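Local coordinates for protein Hpy188I (PDB 3OQG) that cleaves DNA as a restriction endonuclease of the GIY-YIG nuclease family, gripping its substrate as an assembly of two protein subunits, at residues S87-P90 against I91-V95; T114-F117 against V118-L122; D150-S153 against T154-A158. All coordinates share one frame; numbering follows the deposited sequence. Where two conformers were deposited one is given.

Contact 1: S87-P90 against I91-V95. With nucleotides of chain C.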
loop_
_atom_site.group_PDB
_atom_site.type_symbol
_atom_site.label_atom_id
_atom_site.label_comp_id
_atom_site.label_asym_id
_atom_site.label_seq_id
_atom_site.Cartn_x
_atom_site.Cartn_y
_atom_site.Cartn_z
ATOM N N SER A 87 2.650 5.239 8.453
ATOM C CA SER A 87 1.814 4.078 8.666
ATOM C C SER A 87 0.474 4.463 9.273
ATOM O O SER A 87 0.423 5.298 10.189
ATOM C CB SER A 87 2.480 3.081 9.590
ATOM O OG SER A 87 1.678 1.910 9.723
ATOM N N ILE A 88 -0.599 3.836 8.793
ATOM C CA ILE A 88 -1.913 3.948 9.446
ATOM C C ILE A 88 -2.043 2.974 10.628
ATOM O O ILE A 88 -3.039 2.990 11.336
ATOM C CB ILE A 88 -3.087 3.749 8.454
ATOM C CG1 ILE A 88 -3.166 2.281 7.973
ATOM C CG2 ILE A 88 -2.922 4.751 7.302
ATOM C CD1 ILE A 88 -4.368 1.907 7.125
ATOM N N THR A 89 -1.047 2.109 10.798
ATOM C CA THR A 89 -1.024 1.150 11.907
ATOM C C THR A 89 -0.057 1.662 12.986
ATOM O O THR A 89 0.594 2.694 12.790
ATOM C CB THR A 89 -0.602 -0.274 11.397
ATOM O OG1 THR A 89 0.796 -0.291 11.100
ATOM C CG2 THR A 89 -1.423 -0.676 10.157
ATOM N N PRO A 90 0.052 0.954 14.131
ATOM C CA PRO A 90 1.137 1.280 15.069
ATOM C C PRO A 90 2.513 0.935 14.513
ATOM O O PRO A 90 2.618 0.143 13.580
ATOM C CB PRO A 90 0.827 0.395 16.300
ATOM C CG PRO A 90 -0.592 0.001 16.143
ATOM C CD PRO A 90 -0.782 -0.138 14.654
ATOM N N ILE A 91 3.568 1.539 15.064
ATOM C CA ILE A 91 4.929 1.250 14.613
ATOM C C ILE A 91 5.250 -0.247 14.613
ATOM O O ILE A 91 6.023 -0.739 13.772
ATOM C CB ILE A 91 5.985 2.042 15.447
ATOM C CG1 ILE A 91 7.357 1.978 14.774
ATOM C CG2 ILE A 91 5.954 1.640 16.959
ATOM C CD1 ILE A 91 7.406 2.580 13.341
ATOM N N THR A 92 4.690 -0.970 15.573
ATOM C CA THR A 92 5.005 -2.377 15.736
ATOM C C THR A 92 4.605 -3.165 14.483
ATOM O O THR A 92 5.358 -4.012 14.019
ATOM C CB THR A 92 4.321 -2.967 16.989
ATOM O OG1 THR A 92 2.914 -2.697 16.955
ATOM C CG2 THR A 92 4.928 -2.354 18.243
ATOM N N LYS A 93 3.417 -2.883 13.956
ATOM C CA LYS A 93 2.945 -3.531 12.727
ATOM C C LYS A 93 3.782 -3.116 11.504
ATOM O O LYS A 93 4.083 -3.941 10.616
ATOM C CB LYS A 93 1.450 -3.266 12.511
ATOM C CG LYS A 93 0.551 -3.990 13.515
ATOM C CD LYS A 93 -0.883 -3.910 13.037
ATOM C CE LYS A 93 -1.862 -4.351 14.065
ATOM N NZ LYS A 93 -3.248 -4.204 13.511
ATOM N N ARG A 94 4.163 -1.842 11.434
ATOM C CA ARG A 94 5.006 -1.396 10.337
ATOM C C ARG A 94 6.358 -2.104 10.376
ATOM O O ARG A 94 6.895 -2.471 9.339
ATOM C CB ARG A 94 5.192 0.131 10.317
ATOM C CG ARG A 94 6.044 0.638 9.131
ATOM C CD ARG A 94 5.365 0.343 7.781
ATOM N NE ARG A 94 6.146 0.632 6.574
ATOM C CZ ARG A 94 6.885 -0.257 5.910
ATOM N NH1 ARG A 94 7.007 -1.483 6.339
ATOM N NH2 ARG A 94 7.483 0.093 4.771
ATOM N N VAL A 95 6.927 -2.268 11.571
ATOM C CA VAL A 95 8.172 -3.034 11.706
ATOM C C VAL A 95 7.982 -4.509 11.312
ATOM O O VAL A 95 8.833 -5.068 10.642
ATOM C CB VAL A 95 8.759 -2.883 13.117
ATOM C CG1 VAL A 95 9.984 -3.840 13.307
ATOM C CG2 VAL A 95 9.125 -1.419 13.339
ATOM P P DA C 7 0.706 0.926 6.355
ATOM O OP1 DA C 7 -0.210 1.950 6.900
ATOM O OP2 DA C 7 1.855 0.454 7.174
ATOM O "O5'" DA C 7 -0.156 -0.351 5.954
ATOM C "C5'" DA C 7 -1.228 -0.219 5.020
ATOM C "C4'" DA C 7 -2.036 -1.493 4.947
ATOM O "O4'" DA C 7 -1.263 -2.540 4.316
ATOM C "C3'" DA C 7 -2.516 -2.055 6.282
ATOM O "O3'" DA C 7 -3.878 -2.481 6.159
ATOM C "C2'" DA C 7 -1.585 -3.228 6.538
ATOM C "C1'" DA C 7 -1.189 -3.686 5.145
ATOM N N9 DA C 7 0.180 -4.200 5.068
ATOM C C8 DA C 7 1.341 -3.504 5.320
ATOM N N7 DA C 7 2.428 -4.221 5.187
ATOM C C5 DA C 7 1.959 -5.476 4.820
ATOM C C6 DA C 7 2.616 -6.687 4.541
ATOM N N6 DA C 7 3.946 -6.843 4.586
ATOM N N1 DA C 7 1.852 -7.751 4.212
ATOM C C2 DA C 7 0.518 -7.595 4.168
ATOM N N3 DA C 7 -0.212 -6.514 4.411
ATOM C C4 DA C 7 0.575 -5.474 4.739
ATOM P P DG C 6 6.463 3.494 3.357
ATOM O OP1 DG C 6 6.488 4.752 4.132
ATOM O OP2 DG C 6 7.616 2.558 3.419
ATOM O "O5'" DG C 6 5.130 2.708 3.725
ATOM C "C5'" DG C 6 3.886 3.161 3.198
ATOM C "C4'" DG C 6 2.847 2.069 3.269
ATOM O "O4'" DG C 6 3.209 0.951 2.423
ATOM C "C3'" DG C 6 2.630 1.490 4.670
ATOM O "O3'" DG C 6 1.232 1.472 4.950
ATOM C "C2'" DG C 6 3.164 0.074 4.560
ATOM C "C1'" DG C 6 2.840 -0.225 3.115
ATOM N N9 DG C 6 3.552 -1.363 2.539
ATOM C C8 DG C 6 4.909 -1.530 2.381
ATOM N N7 DG C 6 5.227 -2.700 1.892
ATOM C C5 DG C 6 4.004 -3.336 1.697
ATOM C C6 DG C 6 3.705 -4.637 1.206
ATOM O O6 DG C 6 4.490 -5.528 0.841
ATOM N N1 DG C 6 2.327 -4.866 1.177
ATOM C C2 DG C 6 1.370 -3.967 1.581
ATOM N N2 DG C 6 0.091 -4.371 1.500
ATOM N N3 DG C 6 1.638 -2.760 2.038
ATOM C C4 DG C 6 2.964 -2.516 2.074
#

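Contact 2: T114-F117 against V118-L122. With nucleotides of chain C.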
loop_
_atom_site.group_PDB
_atom_site.type_symbol
_atom_site.label_atom_id
_atom_site.label_comp_id
_atom_site.label_asym_id
_atom_site.label_seq_id
_atom_site.Cartn_x
_atom_site.Cartn_y
_atom_site.Cartn_z
ATOM N N THR A 114 10.498 -2.410 -1.241
ATOM C CA THR A 114 10.831 -1.496 -0.147
ATOM C C THR A 114 11.237 -2.247 1.107
ATOM O O THR A 114 12.260 -1.936 1.726
ATOM C CB THR A 114 9.619 -0.595 0.218
ATOM O OG1 THR A 114 9.274 0.214 -0.901
ATOM C CG2 THR A 114 9.938 0.313 1.393
ATOM N N ASN A 115 10.409 -3.194 1.520
ATOM C CA ASN A 115 10.700 -3.901 2.766
ATOM C C ASN A 115 12.007 -4.695 2.637
ATOM O O ASN A 115 12.811 -4.746 3.566
ATOM C CB ASN A 115 9.539 -4.773 3.205
ATOM C CG ASN A 115 8.412 -3.971 3.794
ATOM O OD1 ASN A 115 8.618 -2.857 4.270
ATOM N ND2 ASN A 115 7.207 -4.538 3.778
ATOM N N TYR A 116 12.228 -5.273 1.466
ATOM C CA TYR A 116 13.499 -5.954 1.167
ATOM C C TYR A 116 14.704 -5.015 1.256
ATOM O O TYR A 116 15.675 -5.301 1.954
ATOM C CB TYR A 116 13.422 -6.584 -0.206
ATOM C CG TYR A 116 14.728 -7.108 -0.717
ATOM C CD1 TYR A 116 15.299 -8.264 -0.206
ATOM C CD2 TYR A 116 15.415 -6.421 -1.718
ATOM C CE1 TYR A 116 16.540 -8.737 -0.705
ATOM C CE2 TYR A 116 16.628 -6.892 -2.220
ATOM C CZ TYR A 116 17.193 -8.024 -1.707
ATOM O OH TYR A 116 18.407 -8.458 -2.248
ATOM N N PHE A 117 14.643 -3.898 0.547
ATOM C CA PHE A 117 15.733 -2.928 0.570
ATOM C C PHE A 117 15.997 -2.421 2.005
ATOM O O PHE A 117 17.144 -2.349 2.446
ATOM C CB PHE A 117 15.450 -1.766 -0.387
ATOM C CG PHE A 117 16.330 -0.564 -0.127
ATOM C CD1 PHE A 117 17.658 -0.572 -0.510
ATOM C CD2 PHE A 117 15.848 0.517 0.601
ATOM C CE1 PHE A 117 18.492 0.504 -0.206
ATOM C CE2 PHE A 117 16.679 1.590 0.911
ATOM C CZ PHE A 117 18.002 1.582 0.506
ATOM N N VAL A 118 14.949 -2.053 2.727
ATOM C CA VAL A 118 15.129 -1.524 4.079
ATOM C C VAL A 118 15.628 -2.582 5.068
ATOM O O VAL A 118 16.613 -2.347 5.770
ATOM C CB VAL A 118 13.862 -0.798 4.593
ATOM C CG1 VAL A 118 14.067 -0.357 6.062
ATOM C CG2 VAL A 118 13.529 0.393 3.715
ATOM N N LEU A 119 15.000 -3.755 5.125
ATOM C CA LEU A 119 15.434 -4.752 6.100
ATOM C C LEU A 119 16.901 -5.145 5.818
ATOM O O LEU A 119 17.726 -5.193 6.735
ATOM C CB LEU A 119 14.551 -5.978 6.039
ATOM C CG LEU A 119 14.987 -7.104 6.983
ATOM C CD1 LEU A 119 14.817 -6.643 8.410
ATOM C CD2 LEU A 119 14.195 -8.396 6.735
ATOM N N GLN A 120 17.216 -5.417 4.557
ATOM C CA GLN A 120 18.551 -5.923 4.218
ATOM C C GLN A 120 19.600 -4.844 4.466
ATOM O O GLN A 120 20.698 -5.148 4.947
ATOM C CB GLN A 120 18.636 -6.452 2.795
ATOM C CG GLN A 120 17.747 -7.663 2.523
ATOM C CD GLN A 120 17.978 -8.791 3.497
ATOM O OE1 GLN A 120 19.134 -9.127 3.834
ATOM N NE2 GLN A 120 16.890 -9.406 3.950
ATOM N N SER A 121 19.254 -3.595 4.164
ATOM C CA SER A 121 20.185 -2.475 4.407
ATOM C C SER A 121 20.432 -2.285 5.895
ATOM O O SER A 121 21.576 -2.141 6.325
ATOM C CB SER A 121 19.668 -1.172 3.789
ATOM O OG SER A 121 19.713 -1.236 2.366
ATOM N N LEU A 122 19.366 -2.294 6.688
ATOM C CA LEU A 122 19.515 -2.151 8.138
ATOM C C LEU A 122 20.280 -3.313 8.775
ATOM O O LEU A 122 21.071 -3.102 9.694
ATOM C CB LEU A 122 18.146 -1.946 8.800
ATOM C CG LEU A 122 17.372 -0.677 8.416
ATOM C CD1 LEU A 122 16.129 -0.467 9.298
ATOM C CD2 LEU A 122 18.189 0.600 8.369
ATOM P P DT C 5 9.774 3.534 -2.000
ATOM O OP1 DT C 5 10.051 4.928 -1.592
ATOM O OP2 DT C 5 10.700 2.448 -1.601
ATOM O "O5'" DT C 5 8.331 3.171 -1.454
ATOM C "C5'" DT C 5 7.294 4.139 -1.434
ATOM C "C4'" DT C 5 6.176 3.644 -0.553
ATOM O "O4'" DT C 5 5.511 2.555 -1.224
ATOM C "C3'" DT C 5 6.690 3.093 0.776
ATOM O "O3'" DT C 5 6.242 3.935 1.836
ATOM C "C2'" DT C 5 6.162 1.664 0.847
ATOM C "C1'" DT C 5 5.145 1.565 -0.287
ATOM N N1 DT C 5 5.134 0.271 -0.999
ATOM C C2 DT C 5 3.964 -0.456 -1.024
ATOM O O2 DT C 5 2.943 -0.104 -0.456
ATOM N N3 DT C 5 4.035 -1.620 -1.741
ATOM C C4 DT C 5 5.132 -2.124 -2.413
ATOM O O4 DT C 5 5.043 -3.188 -3.024
ATOM C C5 DT C 5 6.328 -1.320 -2.332
ATOM C C7 DT C 5 7.565 -1.790 -3.029
ATOM C C6 DT C 5 6.270 -0.180 -1.635
ATOM P P DG C 6 6.463 3.494 3.357
ATOM O OP1 DG C 6 6.488 4.752 4.132
ATOM O OP2 DG C 6 7.616 2.558 3.419
ATOM O "O5'" DG C 6 5.130 2.708 3.725
ATOM C "C5'" DG C 6 3.886 3.161 3.198
ATOM C "C4'" DG C 6 2.847 2.069 3.269
ATOM O "O4'" DG C 6 3.209 0.951 2.423
ATOM C "C3'" DG C 6 2.630 1.490 4.670
ATOM O "O3'" DG C 6 1.232 1.472 4.950
ATOM C "C2'" DG C 6 3.164 0.074 4.560
ATOM C "C1'" DG C 6 2.840 -0.225 3.115
ATOM N N9 DG C 6 3.552 -1.363 2.539
ATOM C C8 DG C 6 4.909 -1.530 2.381
ATOM N N7 DG C 6 5.227 -2.700 1.892
ATOM C C5 DG C 6 4.004 -3.336 1.697
ATOM C C6 DG C 6 3.705 -4.637 1.206
ATOM O O6 DG C 6 4.490 -5.528 0.841
ATOM N N1 DG C 6 2.327 -4.866 1.177
ATOM C C2 DG C 6 1.370 -3.967 1.581
ATOM N N2 DG C 6 0.091 -4.371 1.500
ATOM N N3 DG C 6 1.638 -2.760 2.038
ATOM C C4 DG C 6 2.964 -2.516 2.074
#

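Contact 3: D150-S153 against T154-A158. With nucleotides of chain C.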
loop_
_atom_site.group_PDB
_atom_site.type_symbol
_atom_site.label_atom_id
_atom_site.label_comp_id
_atom_site.label_asym_id
_atom_site.label_seq_id
_atom_site.Cartn_x
_atom_site.Cartn_y
_atom_site.Cartn_z
ATOM N N ASP A 150 -10.238 7.917 13.005
ATOM C CA ASP A 150 -9.152 6.943 13.014
ATOM C C ASP A 150 -8.079 7.329 12.013
ATOM O O ASP A 150 -8.115 8.435 11.450
ATOM C CB ASP A 150 -9.718 5.536 12.769
ATOM C CG ASP A 150 -10.482 5.431 11.471
ATOM O OD1 ASP A 150 -10.150 6.161 10.519
ATOM O OD2 ASP A 150 -11.433 4.628 11.427
ATOM N N SER A 151 -7.155 6.400 11.769
ATOM C CA SER A 151 -5.993 6.656 10.939
ATOM C C SER A 151 -6.253 6.356 9.474
ATOM O O SER A 151 -5.408 6.647 8.642
ATOM C CB SER A 151 -4.848 5.780 11.402
ATOM O OG SER A 151 -5.235 4.418 11.359
ATOM N N PHE A 152 -7.410 5.776 9.160
ATOM C CA PHE A 152 -7.695 5.272 7.810
ATOM C C PHE A 152 -8.127 6.389 6.867
ATOM O O PHE A 152 -8.804 7.356 7.289
ATOM C CB PHE A 152 -8.840 4.241 7.859
ATOM C CG PHE A 152 -8.431 2.851 8.278
ATOM C CD1 PHE A 152 -7.401 2.617 9.172
ATOM C CD2 PHE A 152 -9.122 1.756 7.763
ATOM C CE1 PHE A 152 -7.058 1.311 9.518
ATOM C CE2 PHE A 152 -8.805 0.464 8.117
ATOM C CZ PHE A 152 -7.764 0.231 8.994
ATOM N N SER A 153 -7.792 6.243 5.593
ATOM C CA SER A 153 -8.445 7.041 4.535
ATOM C C SER A 153 -9.923 6.684 4.529
ATOM O O SER A 153 -10.299 5.583 4.937
ATOM C CB SER A 153 -7.848 6.764 3.162
ATOM O OG SER A 153 -8.143 5.464 2.690
ATOM N N THR A 154 -10.772 7.599 4.066
ATOM C CA THR A 154 -12.216 7.340 4.097
ATOM C C THR A 154 -12.583 6.210 3.134
ATOM O O THR A 154 -13.500 5.432 3.414
ATOM C CB THR A 154 -13.072 8.611 3.827
ATOM O OG1 THR A 154 -12.795 9.118 2.520
ATOM C CG2 THR A 154 -12.784 9.684 4.876
ATOM N N SER A 155 -11.844 6.088 2.029
ATOM C CA SER A 155 -12.088 5.011 1.077
ATOM C C SER A 155 -11.721 3.647 1.673
ATOM O O SER A 155 -12.444 2.677 1.450
ATOM C CB SER A 155 -11.400 5.242 -0.267
ATOM O OG SER A 155 -9.990 5.156 -0.205
ATOM N N LYS A 156 -10.616 3.576 2.420
ATOM C CA LYS A 156 -10.252 2.327 3.109
ATOM C C LYS A 156 -11.254 1.954 4.198
ATOM O O LYS A 156 -11.660 0.790 4.285
ATOM C CB LYS A 156 -8.832 2.356 3.673
ATOM C CG LYS A 156 -8.372 0.958 4.183
ATOM C CD LYS A 156 -6.878 0.867 4.414
ATOM C CE LYS A 156 -6.550 -0.312 5.354
ATOM N NZ LYS A 156 -6.896 -1.625 4.785
ATOM N N ARG A 157 -11.656 2.907 5.028
ATOM C CA ARG A 157 -12.653 2.600 6.053
ATOM C C ARG A 157 -13.962 2.144 5.407
ATOM O O ARG A 157 -14.551 1.168 5.848
ATOM C CB ARG A 157 -12.880 3.789 6.990
ATOM C CG ARG A 157 -13.980 3.572 8.035
ATOM C CD ARG A 157 -13.723 2.331 8.901
ATOM N NE ARG A 157 -12.508 2.473 9.718
ATOM C CZ ARG A 157 -11.733 1.464 10.143
ATOM N NH1 ARG A 157 -11.996 0.190 9.831
ATOM N NH2 ARG A 157 -10.649 1.728 10.866
ATOM N N ALA A 158 -14.386 2.826 4.343
ATOM C CA ALA A 158 -15.618 2.477 3.638
ATOM C C ALA A 158 -15.552 1.053 3.105
ATOM O O ALA A 158 -16.520 0.307 3.223
ATOM C CB ALA A 158 -15.904 3.464 2.482
ATOM P P DA C 8 -4.646 -3.106 7.420
ATOM O OP1 DA C 8 -6.097 -2.847 7.189
ATOM O OP2 DA C 8 -4.010 -2.629 8.675
ATOM O "O5'" DA C 8 -4.405 -4.667 7.264
ATOM C "C5'" DA C 8 -4.756 -5.313 6.046
ATOM C "C4'" DA C 8 -4.243 -6.729 6.044
ATOM O "O4'" DA C 8 -2.813 -6.736 6.183
ATOM C "C3'" DA C 8 -4.774 -7.599 7.182
ATOM O "O3'" DA C 8 -5.792 -8.458 6.656
ATOM C "C2'" DA C 8 -3.552 -8.371 7.666
ATOM C "C1'" DA C 8 -2.461 -8.007 6.670
ATOM N N9 DA C 8 -1.113 -7.915 7.230
ATOM C C8 DA C 8 -0.587 -6.947 8.053
ATOM N N7 DA C 8 0.673 -7.154 8.371
ATOM C C5 DA C 8 0.990 -8.338 7.718
ATOM C C6 DA C 8 2.171 -9.096 7.656
ATOM N N6 DA C 8 3.308 -8.752 8.277
ATOM N N1 DA C 8 2.149 -10.232 6.929
ATOM C C2 DA C 8 1.010 -10.574 6.303
ATOM N N3 DA C 8 -0.157 -9.939 6.275
ATOM C C4 DA C 8 -0.101 -8.815 7.013
#

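Contact 1: S87-P90 against I91-V95
The Arg94 guanidinium, carried on a chain whose CB packs 4.0 Å from Ser87 OG, has C2' of DG6 of chain C over one face, offset toward the rim. The phosphorus of the same nucleotide lies in plane at its edge, where NH2 donates to DG6 OP2 over 2.8 Å (162°). A bend at chi2 (64°) leads the group away from the loop and along the DNA backbone; the ring of Tyr98 adds a cation-pi partner. Ser87 OG donates to OP2 of DA7 of chain C at 2.9 Å and accepts from Thr89 N, also at 2.9 Å, closing an ST turn. Beside it, Ile88 N makes a straight bond to DA7 OP1 (2.7 Å). Thr89 OG1 sits between Ser87 OG and Pro90 O and rests 3.4 Å from Lys93 CB, the two side chains crossing at about a right angle. Pro90 is the N-cap of helix 91-98, and its O takes weak bonds from Lys93 N at 3.2 Å and from Arg94 N. Hydroxyl, amide and guanidinium thus hold two successive phosphates through three different donors, an arrangement suited to gripping DNA beside His86, a calcium ligand in another structure of this protein.

Contact 2: T114-F117 against V118-L122
With chi1 of Phe117 at 164°, its CG anti to the backbone N, and Ser121 OG turned beside its own backbone N (-69°), the hydroxyl comes over one face of the phenyl ring, 3.3 Å from Phe117 CE1. The same hydroxyl donates to Phe117 O at 2.8 Å, while Ser121 N reaches that oxygen at 3.0 Å from the opposite face of the carbonyl plane, so two donors grip one acceptor; Ser121 OG in turn accepts from Leu20 N. One residue back along the helix, Gln120 CG approaches the Tyr116 ring at a slant, 3.6 Å from CE1, before the chain bends so that NE2 can bond Gly101 O. All this lies within helix 113-125, whose regular i to i+4 ladder includes Val118 N to Thr114 O. Val118 CG2 touches both Thr114 O and the Phe117 ring, 3.9 Å from Phe117 CD2. Toward the DNA, Thr114 OG1 donates to OP2 of DT5 of chain C at 2.7 Å, and its CG2 touches the next phosphate, that of DG6. Asn115 ND2 bonds Ser97 OG and lies 3.3 Å from N7 of DG6, well out of the plane of the base.

Contact 3: D150-S153 against T154-A158
Charge first: Arg157 takes Asp150 side-on, NE at 3.0 Å and NH2 at 3.1 Å both landing on OD2. The acceptor lies close to the guanidinium plane, but the carboxylate is turned by 57° against it. Both nitrogens therefore arrive from the same face of the acid, NE on the syn side and NH2 from well above the plane. Two bends in the arginine chain, at chi2 and chi3, fold its head back over the loop.

Stacking comes next. That folded guanidinium lies flat on the Phe152 ring, planes only 10° apart and centres 3.9 Å apart, with NH2 above the ring centre; the stack is also a cation-pi contact, measured from CZ. The opposite face of the phenyl receives Lys156 CE in a CH-pi contact, 3.6 Å from Phe152 CE2, so the ring is sandwiched between two basic side chains. Lys156 then bends at its last torsion and NZ donates to OP1 of DA8 of chain C at 2.8 Å.

The remaining bonds shape the backbone. Asp150 OD1 accepts from Phe152 N, forming an Asx turn, and is also bonded by Tyr141 OH. Ser153 is the N-cap of the helix: its OG takes Lys156 N at 3.1 Å, a capping bond, while its O receives Arg157 N at 3.0 Å.

This cluster sits where the loop after strand 146-149 enters helix 154-170, next to Glu159, a calcium ligand in another structure of this protein. Thr154, Arg157 and Ala158 pack on strand 140-143 through Tyr141 and Leu143, while Ser155 and Ala158 also meet His86 and Val72 of the second subunit.

In the fold
All three contacts are local, lie in series and neither nest nor cross. Going from the N terminus, contact 1 closes the turn from strand 80-87, an outermost strand of the five-stranded sheet, into helix 91-98. Contact 2 follows within helix 113-125, which packs on that strand. Contact 3 closes the turn from the two-stranded hairpin into helix 154-170. Contact 1 is the middle member: Arg94 NH1 probably bonds Asn115 OD1 of contact 2, and Ile88 O probably bonds Ser151 OG of contact 3, with Ile88 CD1 packed against Phe152. Contacts 2 and 3 stay about 14 Å apart at their nearest atoms, yet all three touch the same DNA strand, from DT5 to DA8.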